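Local coordinates for protein metalloregulator ScaR (Streptococcus gordonii, PDB 3HRT) that probably acts as a homodimeric, metal-responsive transcription factor of the DtxR/MntR family, binding DNA to regulate transcription, at residues 77-82 with 121-126. Sequence-based numbering, arbitrary orientation.
Sequences LIEVFL and ACPHGG. With CD (cadmium ion), chain D.
Glu79 of helix 62-85 and Cys122 bind one cadmium ion, beside which His124 turns its ring. With CD of Glu79 anti to CA (chi2 175°), the chain runs extended beyond CG and its carboxylate reaches the metal through OE1 alone, at 2.4 Å; OE2 stays 3.5 Å from the cadmium, so the carboxylate binds monodentately. OE2 instead lies close to Asp159, a like charge whose repulsion the cation would probably ease, and receives a weak hydrogen bond from His75. Cys122 supplies the second bond, SG to cadmium at 2.5 Å. His124 presents its ring edge, with the metal in the ring plane, and ND1 stands 2.9 Å from the ion, farther than either bonded atom; the carboxylate is turned 81° from that ring. Glu79, Cys122 and His124 belong to the metal-binding and dimerisation domain of this DtxR/MntR repressor, and Asp159, from the FeoA domain, completes the known zinc site, here occupied by cadmium. A type I turn from Cys122 to Gly125 brings Cys122 and His124 together, and His124 N donates to Cys122 SG over 3.6 Å at 159°, a second-shell bond that would probably help to stabilise negative charge on the sulfur. Next along the helix, Val80 lays CG2 against Cys122 CA at 3.8 Å and against Pro123 CD, which also touches Glu79 CB at 4.0 Å.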
# COMPACT_ATOMS: atom_id res chain seq x y z
N LEU A 77 2.38 -11.19 -4.36
CA LEU A 77 0.99 -10.83 -4.14
C LEU A 77 0.79 -9.37 -4.54
O LEU A 77 -0.15 -9.05 -5.27
CB LEU A 77 0.62 -11.03 -2.69
CG LEU A 77 0.53 -12.48 -2.21
CD1 LEU A 77 0.15 -12.55 -0.74
CD2 LEU A 77 -0.48 -13.23 -3.06
N ILE A 78 1.69 -8.50 -4.09
CA ILE A 78 1.61 -7.11 -4.49
C ILE A 78 1.55 -6.97 -6.02
O ILE A 78 0.72 -6.23 -6.56
CB ILE A 78 2.78 -6.26 -3.97
CG1 ILE A 78 2.73 -6.16 -2.44
CG2 ILE A 78 2.77 -4.88 -4.59
CD1 ILE A 78 1.38 -5.78 -1.89
N GLU A 79 2.43 -7.68 -6.71
CA GLU A 79 2.47 -7.57 -8.15
C GLU A 79 1.16 -8.00 -8.75
O GLU A 79 0.66 -7.36 -9.67
CB GLU A 79 3.58 -8.43 -8.73
CG GLU A 79 4.91 -7.70 -8.83
CD GLU A 79 6.01 -8.62 -9.30
OE1 GLU A 79 5.76 -9.84 -9.23
OE2 GLU A 79 7.09 -8.14 -9.72
N VAL A 80 0.60 -9.10 -8.24
CA VAL A 80 -0.64 -9.62 -8.81
C VAL A 80 -1.76 -8.59 -8.68
O VAL A 80 -2.49 -8.30 -9.63
CB VAL A 80 -1.13 -10.88 -8.11
CG1 VAL A 80 -2.59 -11.19 -8.54
CG2 VAL A 80 -0.19 -12.03 -8.35
N PHE A 81 -1.88 -8.03 -7.49
CA PHE A 81 -2.88 -7.00 -7.23
C PHE A 81 -2.70 -5.78 -8.16
O PHE A 81 -3.65 -5.40 -8.85
CB PHE A 81 -2.89 -6.60 -5.73
CG PHE A 81 -3.66 -5.34 -5.44
CD1 PHE A 81 -5.04 -5.32 -5.52
CD2 PHE A 81 -3.00 -4.18 -5.09
CE1 PHE A 81 -5.75 -4.17 -5.26
CE2 PHE A 81 -3.70 -3.02 -4.84
CZ PHE A 81 -5.08 -3.02 -4.93
N LEU A 82 -1.51 -5.18 -8.19
CA LEU A 82 -1.27 -4.02 -9.04
C LEU A 82 -1.56 -4.27 -10.50
O LEU A 82 -1.91 -3.35 -11.24
CB LEU A 82 0.17 -3.54 -8.91
CG LEU A 82 0.59 -3.31 -7.47
CD1 LEU A 82 2.06 -2.88 -7.38
CD2 LEU A 82 -0.33 -2.28 -6.82
N ALA A 121 0.62 -18.10 -8.42
CA ALA A 121 1.71 -17.62 -9.24
C ALA A 121 1.58 -16.16 -9.60
O ALA A 121 0.49 -15.70 -9.97
CB ALA A 121 1.80 -18.45 -10.50
N CYS A 122 2.69 -15.43 -9.54
CA CYS A 122 2.68 -14.02 -9.90
C CYS A 122 2.56 -13.87 -11.42
O CYS A 122 2.61 -14.87 -12.14
CB CYS A 122 3.91 -13.31 -9.34
SG CYS A 122 5.40 -13.57 -10.23
N PRO A 123 2.37 -12.63 -11.93
CA PRO A 123 2.13 -12.58 -13.38
C PRO A 123 3.29 -13.12 -14.26
O PRO A 123 3.12 -13.36 -15.46
CB PRO A 123 1.91 -11.07 -13.66
CG PRO A 123 1.82 -10.40 -12.34
CD PRO A 123 2.53 -11.29 -11.35
N HIS A 124 4.47 -13.33 -13.66
CA HIS A 124 5.64 -13.72 -14.42
C HIS A 124 6.00 -15.19 -14.34
O HIS A 124 7.04 -15.57 -14.84
CB HIS A 124 6.87 -12.91 -13.99
CG HIS A 124 6.71 -11.44 -14.16
ND1 HIS A 124 6.88 -10.55 -13.12
CD2 HIS A 124 6.41 -10.69 -15.25
CE1 HIS A 124 6.69 -9.32 -13.56
NE2 HIS A 124 6.39 -9.38 -14.84
N GLY A 125 5.16 -16.00 -13.72
CA GLY A 125 5.42 -17.43 -13.60
C GLY A 125 5.94 -17.92 -12.24
O GLY A 125 5.84 -19.13 -11.93
N GLY A 126 6.49 -17.00 -11.44
CA GLY A 126 7.04 -17.34 -10.14
C GLY A 126 5.95 -17.87 -9.24
O GLY A 126 4.85 -17.32 -9.27
CD CD D . 6.96 -11.57 -10.36